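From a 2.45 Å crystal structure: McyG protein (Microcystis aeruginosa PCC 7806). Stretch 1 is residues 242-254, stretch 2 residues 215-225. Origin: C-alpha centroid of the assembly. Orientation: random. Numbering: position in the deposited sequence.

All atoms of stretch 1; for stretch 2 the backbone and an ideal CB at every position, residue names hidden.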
ATOM      1  N   CYS A 242      -8.335  14.766  14.279  1.00 32.36           N
ATOM      2  CA  CYS A 242      -8.878  15.455  13.111  1.00 32.55           C
ATOM      3  C   CYS A 242      -9.906  14.585  12.392  1.00 32.60           C
ATOM      4  O   CYS A 242     -10.040  13.399  12.694  1.00 32.83           O
ATOM      5  CB  CYS A 242      -7.751  15.861  12.157  1.00 32.81           C
ATOM      6  SG  CYS A 242      -7.031  14.512  11.189  1.00 33.25           S
ATOM      7  N   ASP A 243     -10.631  15.179  11.449  1.00 32.71           N
ATOM      8  CA  ASP A 243     -11.582  14.437  10.628  1.00 33.00           C
ATOM      9  C   ASP A 243     -10.871  13.489   9.664  1.00 32.01           C
ATOM     10  O   ASP A 243      -9.883  13.865   9.025  1.00 31.21           O
ATOM     11  CB  ASP A 243     -12.487  15.393   9.848  1.00 33.96           C
ATOM     12  CG  ASP A 243     -13.674  15.876  10.663  1.00 35.20           C
ATOM     13  OD1 ASP A 243     -14.203  15.098  11.486  1.00 35.78           O
ATOM     14  OD2 ASP A 243     -14.092  17.036  10.465  1.00 36.47           O
ATOM     15  N   GLN A 244     -11.368  12.256   9.585  1.00 30.93           N
ATOM     16  CA  GLN A 244     -10.857  11.277   8.623  1.00 30.67           C
ATOM     17  C   GLN A 244     -11.975  10.652   7.789  1.00 30.00           C
ATOM     18  O   GLN A 244     -13.056  10.344   8.299  1.00 29.44           O
ATOM     19  CB  GLN A 244      -9.989  10.200   9.299  1.00 30.65           C
ATOM     20  CG  GLN A 244     -10.705   9.280  10.276  1.00 30.59           C
ATOM     21  CD  GLN A 244      -9.788   8.203  10.827  1.00 31.11           C
ATOM     22  OE1 GLN A 244      -9.582   7.159  10.201  1.00 31.07           O
ATOM     23  NE2 GLN A 244      -9.242   8.445  12.015  1.00 31.00           N
ATOM     24  N   ILE A 245     -11.694  10.478   6.503  1.00 29.67           N
ATOM     25  CA  ILE A 245     -12.664   9.946   5.552  1.00 29.36           C
ATOM     26  C   ILE A 245     -12.117   8.670   4.918  1.00 29.52           C
ATOM     27  O   ILE A 245     -10.936   8.598   4.567  1.00 29.25           O
ATOM     28  CB  ILE A 245     -13.008  10.983   4.460  1.00 28.91           C
ATOM     29  CG1 ILE A 245     -13.357  12.333   5.098  1.00 28.84           C
ATOM     30  CG2 ILE A 245     -14.161  10.493   3.592  1.00 28.96           C
ATOM     31  CD1 ILE A 245     -13.191  13.520   4.176  1.00 28.68           C
ATOM     32  N   HIS A 246     -12.981   7.666   4.788  1.00 29.83           N
ATOM     33  CA  HIS A 246     -12.614   6.403   4.161  1.00 30.04           C
ATOM     34  C   HIS A 246     -13.577   6.016   3.074  1.00 30.36           C
ATOM     35  O   HIS A 246     -14.782   5.880   3.307  1.00 30.40           O
ATOM     36  CB  HIS A 246     -12.472   5.304   5.204  1.00 29.99           C
ATOM     37  CG  HIS A 246     -11.298   5.504   6.127  1.00 30.62           C
ATOM     38  ND1 HIS A 246     -10.048   5.129   5.798  1.00 30.43           N
ATOM     39  CD2 HIS A 246     -11.214   6.088   7.391  1.00 30.47           C
ATOM     40  CE1 HIS A 246      -9.208   5.442   6.800  1.00 30.32           C
ATOM     41  NE2 HIS A 246      -9.923   6.031   7.773  1.00 30.85           N
ATOM     42  N   VAL A 247     -13.031   5.848   1.872  1.00 30.09           N
ATOM     43  CA  VAL A 247     -13.803   5.531   0.673  1.00 30.32           C
ATOM     44  C   VAL A 247     -13.371   4.151   0.174  1.00 30.34           C
ATOM     45  O   VAL A 247     -12.177   3.849   0.184  1.00 30.25           O
ATOM     46  CB  VAL A 247     -13.548   6.574  -0.442  1.00 30.41           C
ATOM     47  CG1 VAL A 247     -14.613   6.492  -1.529  1.00 30.27           C
ATOM     48  CG2 VAL A 247     -13.492   7.985   0.132  1.00 30.64           C
ATOM     49  N   PRO A 248     -14.332   3.304  -0.256  1.00 30.58           N
ATOM     50  CA  PRO A 248     -13.944   2.010  -0.831  1.00 30.72           C
ATOM     51  C   PRO A 248     -13.222   2.209  -2.164  1.00 30.93           C
ATOM     52  O   PRO A 248     -13.631   3.054  -2.967  1.00 30.73           O
ATOM     53  CB  PRO A 248     -15.285   1.290  -1.048  1.00 30.71           C
ATOM     54  CG  PRO A 248     -16.301   2.074  -0.280  1.00 30.58           C
ATOM     55  CD  PRO A 248     -15.795   3.483  -0.259  1.00 30.50           C
HETATM   56  N   MSE A 249     -12.154   1.443  -2.381  1.00 31.61           N
HETATM   57  CA  MSE A 249     -11.273   1.621  -3.543  1.00 31.98           C
HETATM   58  C   MSE A 249     -12.011   1.517  -4.849  1.00 32.20           C
HETATM   59  O   MSE A 249     -11.764   2.302  -5.766  1.00 32.29           O
HETATM   60  CB  MSE A 249     -10.137   0.599  -3.499  1.00 32.55           C
HETATM   61  CG  MSE A 249      -9.071   0.914  -4.548  1.00 33.50           C
HETATM   62 SE   MSE A 249      -7.529  -0.302  -4.401  1.00 34.92          SE
HETATM   63  CE  MSE A 249      -8.464  -2.035  -4.503  1.00 34.50           C
ATOM     64  N   GLU A 250     -12.928   0.556  -4.941  1.00 32.75           N
ATOM     65  CA  GLU A 250     -13.671   0.306  -6.176  1.00 33.53           C
ATOM     66  C   GLU A 250     -14.492   1.513  -6.651  1.00 33.88           C
ATOM     67  O   GLU A 250     -14.682   1.698  -7.851  1.00 34.45           O
ATOM     68  CB  GLU A 250     -14.544  -0.955  -6.059  1.00 33.67           C
ATOM     69  CG  GLU A 250     -15.661  -0.888  -5.020  1.00 34.94           C
ATOM     70  CD  GLU A 250     -15.266  -1.430  -3.653  0.70 35.18           C
ATOM     71  OE1 GLU A 250     -16.154  -1.992  -2.974  0.70 35.28           O
ATOM     72  OE2 GLU A 250     -14.086  -1.299  -3.247  0.70 34.82           O
ATOM     73  N   LEU A 251     -14.956   2.336  -5.710  1.00 33.60           N
ATOM     74  CA  LEU A 251     -15.712   3.544  -6.044  1.00 33.73           C
ATOM     75  C   LEU A 251     -14.868   4.537  -6.849  1.00 33.67           C
ATOM     76  O   LEU A 251     -15.351   5.124  -7.818  1.00 33.57           O
ATOM     77  CB  LEU A 251     -16.270   4.204  -4.777  1.00 33.50           C
ATOM     78  CG  LEU A 251     -17.243   5.381  -4.942  1.00 33.87           C
ATOM     79  CD1 LEU A 251     -18.296   5.360  -3.844  1.00 34.32           C
ATOM     80  CD2 LEU A 251     -16.525   6.725  -4.971  1.00 33.16           C
ATOM     81  N   VAL A 252     -13.616   4.721  -6.438  1.00 33.77           N
ATOM     82  CA  VAL A 252     -12.695   5.603  -7.157  1.00 34.16           C
ATOM     83  C   VAL A 252     -12.166   4.946  -8.441  1.00 34.47           C
ATOM     84  O   VAL A 252     -11.915   5.631  -9.425  1.00 34.48           O
ATOM     85  CB  VAL A 252     -11.530   6.077  -6.261  1.00 33.66           C
ATOM     86  CG1 VAL A 252     -10.598   7.014  -7.021  1.00 32.90           C
ATOM     87  CG2 VAL A 252     -12.060   6.773  -5.015  1.00 34.03           C
ATOM     88  N   LEU A 253     -12.003   3.625  -8.434  1.00 35.23           N
ATOM     89  CA  LEU A 253     -11.550   2.914  -9.635  1.00 36.28           C
ATOM     90  C   LEU A 253     -12.599   2.951 -10.748  1.00 37.42           C
ATOM     91  O   LEU A 253     -12.261   3.157 -11.916  1.00 37.55           O
ATOM     92  CB  LEU A 253     -11.128   1.472  -9.318  1.00 35.22           C
ATOM     93  CG  LEU A 253      -9.810   1.273  -8.555  1.00 34.69           C
ATOM     94  CD1 LEU A 253      -9.605  -0.193  -8.204  1.00 33.83           C
ATOM     95  CD2 LEU A 253      -8.613   1.812  -9.330  1.00 33.84           C
ATOM     96  N   ARG A 254     -13.866   2.771 -10.375  1.00 38.85           N
ATOM     97  CA  ARG A 254     -14.977   2.855 -11.323  1.00 41.25           C
ATOM     98  C   ARG A 254     -15.115   4.249 -11.933  1.00 42.06           C
ATOM     99  O   ARG A 254     -15.529   4.385 -13.086  1.00 41.37           O
ATOM    100  CB  ARG A 254     -16.294   2.441 -10.663  1.00 43.24           C
ATOM    101  CG  ARG A 254     -16.470   0.936 -10.502  1.00 45.39           C
ATOM    102  CD  ARG A 254     -17.879   0.568 -10.055  1.00 48.18           C
ATOM    103  NE  ARG A 254     -18.189   1.059  -8.710  1.00 50.66           N
ATOM    104  CZ  ARG A 254     -18.979   2.099  -8.444  1.00 51.92           C
ATOM    105  NH1 ARG A 254     -19.563   2.774  -9.427  1.00 53.47           N
ATOM    106  NH2 ARG A 254     -19.191   2.462  -7.184  1.00 52.42           N
ATOM    107  N   UNK A 215      -7.145  20.420  12.736  1.00 34.70           N
ATOM    108  CA  UNK A 215      -7.987  20.992  11.688  1.00 35.14           C
ATOM    109  C   UNK A 215      -7.845  20.272  10.339  1.00 34.89           C
ATOM    110  O   UNK A 215      -8.559  20.594   9.385  1.00 35.55           O
ATOM    111  CB  UNK A 215      -7.648  22.474  11.514  1.00 35.14           C
ATOM    112  N   UNK A 216      -6.931  19.303  10.260  1.00 33.87           N
ATOM    113  CA  UNK A 216      -6.712  18.550   9.022  1.00 33.24           C
ATOM    114  C   UNK A 216      -7.925  17.705   8.661  1.00 32.58           C
ATOM    115  O   UNK A 216      -8.704  17.305   9.528  1.00 32.29           O
ATOM    116  CB  UNK A 216      -5.478  17.656   9.154  1.00 33.24           C
ATOM    117  N   UNK A 217      -8.085  17.453   7.367  1.00 31.78           N
ATOM    118  CA  UNK A 217      -9.087  16.517   6.876  1.00 31.14           C
ATOM    119  C   UNK A 217      -8.383  15.503   5.975  1.00 30.39           C
ATOM    120  O   UNK A 217      -7.911  15.845   4.888  1.00 29.68           O
ATOM    121  CB  UNK A 217     -10.208  17.242   6.128  1.00 31.14           C
ATOM    122  N   UNK A 218      -8.289  14.265   6.452  1.00 30.07           N
ATOM    123  CA  UNK A 218      -7.651  13.191   5.694  1.00 29.55           C
ATOM    124  C   UNK A 218      -8.687  12.389   4.919  1.00 29.02           C
ATOM    125  O   UNK A 218      -9.811  12.199   5.388  1.00 28.47           O
ATOM    126  CB  UNK A 218      -6.861  12.271   6.627  1.00 29.55           C
ATOM    127  N   UNK A 219      -8.303  11.933   3.727  1.00 28.94           N
ATOM    128  CA  UNK A 219      -9.140  11.047   2.922  1.00 28.83           C
ATOM    129  C   UNK A 219      -8.336   9.854   2.413  1.00 28.74           C
ATOM    130  O   UNK A 219      -7.314  10.017   1.739  1.00 28.64           O
ATOM    131  CB  UNK A 219      -9.751  11.812   1.746  1.00 28.83           C
ATOM    132  N   UNK A 220      -8.812   8.657   2.748  1.00 28.16           N
ATOM    133  CA  UNK A 220      -8.225   7.417   2.270  1.00 27.91           C
ATOM    134  C   UNK A 220      -9.184   6.663   1.358  1.00 28.39           C
ATOM    135  O   UNK A 220     -10.382   6.576   1.640  1.00 28.48           O
ATOM    136  CB  UNK A 220      -7.819   6.534   3.452  1.00 27.91           C
ATOM    137  N   UNK A 221      -8.653   6.119   0.268  1.00 28.64           N
ATOM    138  CA  UNK A 221      -9.441   5.239  -0.590  1.00 28.89           C
ATOM    139  C   UNK A 221      -8.743   3.936  -0.886  1.00 28.99           C
ATOM    140  O   UNK A 221      -9.158   3.186  -1.766  1.00 29.81           O
ATOM    141  CB  UNK A 221      -9.774   5.946  -1.905  1.00 28.89           C
ATOM    142  N   UNK A 222      -7.708   3.616  -0.142  1.00 28.54           N
ATOM    143  CA  UNK A 222      -7.031   2.349  -0.228  1.00 28.69           C
ATOM    144  C   UNK A 222      -7.652   1.386   0.705  1.00 28.81           C
ATOM    145  O   UNK A 222      -8.246   1.815   1.640  1.00 29.23           O
ATOM    146  CB  UNK A 222      -5.536   2.491   0.064  1.00 28.69           C
ATOM    147  N   UNK A 223      -7.562   0.101   0.467  1.00 28.86           N
ATOM    148  CA  UNK A 223      -8.181  -0.866   1.381  1.00 28.73           C
ATOM    149  C   UNK A 223      -7.578  -0.803   2.784  1.00 28.55           C
ATOM    150  O   UNK A 223      -6.383  -0.550   2.939  1.00 28.55           O
ATOM    151  CB  UNK A 223      -8.034  -2.283   0.822  1.00 28.73           C
ATOM    152  N   UNK A 224      -8.416  -1.043   3.788  1.00 28.42           N
ATOM    153  CA  UNK A 224      -8.062  -0.797   5.183  1.00 28.11           C
ATOM    154  C   UNK A 224      -7.043  -1.754   5.788  1.00 28.05           C
ATOM    155  O   UNK A 224      -6.489  -1.468   6.845  1.00 28.13           O
ATOM    156  CB  UNK A 224      -9.335  -0.846   6.031  1.00 28.11           C
ATOM    157  N   UNK A 225      -6.794  -2.885   5.131  1.00 27.91           N
ATOM    158  CA  UNK A 225      -5.821  -3.859   5.640  1.00 27.44           C
ATOM    159  C   UNK A 225      -4.375  -3.414   5.435  1.00 26.98           C
ATOM    160  O   UNK A 225      -3.467  -3.943   6.071  1.00 27.04           O
ATOM    161  CB  UNK A 225      -6.037  -5.212   4.960  1.00 27.44           C
TER

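The backbone sets the first rule. Strand 217-220 runs parallel to strand 243-246, and its main-chain bonds do not depend on the side chains, except that 218 and 220 must keep an N-H and so cannot be proline: the N of 218 donates to Asp-243 O (3.1 Å), Ile-245 N to the O of 218 (2.8 Å), the N of 220 to Ile-245 O (2.8 Å) and Val-247 N to the O of 220 (2.8 Å). Side chains alternate between two faces.

Position 215 points away, with nothing of stretch 1 within reach of its CB, so almost any residue would do; it is Gln-215. At 216 the CB points sideways, 4.1 Å from Cys-242 SG. Small, apolar or long polar side chains could pass the sulfur. Glu-216 does so and leads its end away from stretch 1.

Position 217 lies on the face of Asp-243 and Ile-245, its CB 5.2 Å from Ile-245 CD1. Extended backbone angles and a methyl within range favour a beta-branched or other apolar residue. Val-217 closes the gap, its CG1 3.6 Å from Ile-245 CD1.

On the other face, 218 sits beside Gln-244; the CB of 218 is 4.6 Å from Gln-244 CA and 5.1 Å from Cys-242 SG. Threonine, serine, valine or cysteine would suit. Thr-218 places OG1 3.2 Å from Gln-244 CB and CG2 4.3 Å from Cys-242 SG, a packing role.

Position 219 returns to the Ile-245 face, its CB 4.3 Å from Ile-245 CB, with Val-247 further along. Leucine, isoleucine, valine or methionine all fit this greasy row. Leu-219 reaches on to Val-247, with its CG 4.2 Å from CG2 of that valine.

At 220 the CB is 3.5 Å from His-246 ND1. The imidazole NE2 already donates to Gln-244 OE1 (2.7 Å), leaving ND1 as an acceptor, so a short donor is wanted: asparagine, serine or threonine. Asn-220 answers from the ring edge, ND2 donating to His-246 ND1 at 3.3 Å. It also braces its own turn, taking a bond from the N of 222 to OD1 (3.2 Å) and giving one from ND2 to the O of 222 (2.9 Å).

Position 221 has its CB 3.9 Å from Val-252 CG2 and 4.9 Å from Met-249 CA, beside the start of the helix. A large apolar or aromatic residue is called for. Trp-221 has the largest area covered in the contact: Val-252 CG1 lies over one face, 3.7 Å from the centroid of the six-membered ring, while Met-249 CG approaches CE3 at 3.8 Å and Leu-253 CD2 meets the edge.

The CB of 222 points away, leaving the choice wide; it is selenomethionine, Met-222, and a water donates to both its O (2.9 Å) and Val-247 O (2.8 Å). At 223, Met-249 CE lies 5.3 Å from the CB, inviting a compact apolar group. Pro-223 sets CD 3.7 Å from Met-249 SE.

The CB of 224 touches nothing, but a longer apolar chain could return; Leu-224 brings CD2 3.4 Å from His-246 ND1. Position 225 is out of reach and unconstrained here; it is Asp-225.

Stretch 2 215-225: QEVTLNWMPLD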
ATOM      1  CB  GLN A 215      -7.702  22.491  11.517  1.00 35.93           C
ATOM      2  CG  GLN A 215      -8.169  23.370  12.671  1.00 36.71           C
ATOM      3  CD  GLN A 215      -7.115  23.554  13.752  1.00 37.16           C
ATOM      4  OE1 GLN A 215      -5.924  23.685  13.467  1.00 37.59           O
ATOM      5  NE2 GLN A 215      -7.557  23.580  15.002  1.00 38.09           N
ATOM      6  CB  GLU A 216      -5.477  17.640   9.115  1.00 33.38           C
ATOM      7  CG  GLU A 216      -4.161  18.321   9.475  1.00 33.82           C
ATOM      8  CD  GLU A 216      -3.687  19.342   8.456  1.00 34.44           C
ATOM      9  OE1 GLU A 216      -4.254  19.409   7.345  1.00 34.52           O
ATOM     10  OE2 GLU A 216      -2.733  20.086   8.776  1.00 35.12           O
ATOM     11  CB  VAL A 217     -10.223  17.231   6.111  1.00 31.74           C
ATOM     12  CG1 VAL A 217     -11.248  16.222   5.615  1.00 31.61           C
ATOM     13  CG2 VAL A 217     -10.896  18.283   6.989  1.00 31.76           C
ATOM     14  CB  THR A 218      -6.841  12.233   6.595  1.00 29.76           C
ATOM     15  OG1 THR A 218      -7.723  11.542   7.488  1.00 30.12           O
ATOM     16  CG2 THR A 218      -5.790  12.988   7.403  1.00 29.98           C
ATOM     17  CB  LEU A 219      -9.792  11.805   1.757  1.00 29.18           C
ATOM     18  CG  LEU A 219     -10.731  11.039   0.812  1.00 29.66           C
ATOM     19  CD1 LEU A 219     -11.829  11.943   0.277  1.00 29.95           C
ATOM     20  CD2 LEU A 219      -9.978  10.386  -0.340  1.00 29.93           C
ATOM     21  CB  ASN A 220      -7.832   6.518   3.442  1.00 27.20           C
ATOM     22  CG  ASN A 220      -7.357   5.149   2.991  1.00 26.95           C
ATOM     23  OD1 ASN A 220      -6.316   5.016   2.352  1.00 26.39           O
ATOM     24  ND2 ASN A 220      -8.128   4.121   3.320  1.00 27.09           N
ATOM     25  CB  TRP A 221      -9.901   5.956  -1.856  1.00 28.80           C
ATOM     26  CG  TRP A 221      -8.793   6.392  -2.779  1.00 29.19           C
ATOM     27  CD1 TRP A 221      -7.937   7.480  -2.630  1.00 29.13           C
ATOM     28  CD2 TRP A 221      -8.407   5.774  -4.056  1.00 29.26           C
ATOM     29  NE1 TRP A 221      -7.064   7.565  -3.685  1.00 29.31           N
ATOM     30  CE2 TRP A 221      -7.292   6.574  -4.577  1.00 29.34           C
ATOM     31  CE3 TRP A 221      -8.844   4.670  -4.786  1.00 29.01           C
ATOM     32  CZ2 TRP A 221      -6.667   6.268  -5.778  1.00 29.16           C
ATOM     33  CZ3 TRP A 221      -8.205   4.372  -5.996  1.00 28.62           C
ATOM     34  CH2 TRP A 221      -7.144   5.150  -6.477  1.00 28.86           C
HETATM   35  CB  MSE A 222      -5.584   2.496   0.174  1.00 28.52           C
HETATM   36  CG  MSE A 222      -4.724   3.273  -0.810  1.00 28.99           C
HETATM   37 SE   MSE A 222      -4.544   2.671  -2.638  1.00 28.86          SE
HETATM   38  CE  MSE A 222      -5.671   3.964  -3.451  1.00 29.83           C
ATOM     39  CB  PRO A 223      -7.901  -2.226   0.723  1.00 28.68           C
ATOM     40  CG  PRO A 223      -6.829  -1.976  -0.277  1.00 28.78           C
ATOM     41  CD  PRO A 223      -6.985  -0.554  -0.720  1.00 28.76           C
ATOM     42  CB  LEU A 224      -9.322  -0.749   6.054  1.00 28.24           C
ATOM     43  CG  LEU A 224     -10.288   0.428   5.876  1.00 28.55           C
ATOM     44  CD1 LEU A 224     -11.453   0.277   6.836  1.00 29.04           C
ATOM     45  CD2 LEU A 224      -9.600   1.765   6.098  1.00 28.66           C
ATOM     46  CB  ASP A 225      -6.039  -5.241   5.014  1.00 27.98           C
ATOM     47  CG  ASP A 225      -6.006  -5.209   3.505  1.00 28.07           C
ATOM     48  OD1 ASP A 225      -7.051  -4.881   2.900  1.00 28.79           O
ATOM     49  OD2 ASP A 225      -4.941  -5.515   2.926  1.00 27.83           O
TER
HETATM   50  O   HOH W   1     -11.159   1.853   1.809  1.00 27.21           O
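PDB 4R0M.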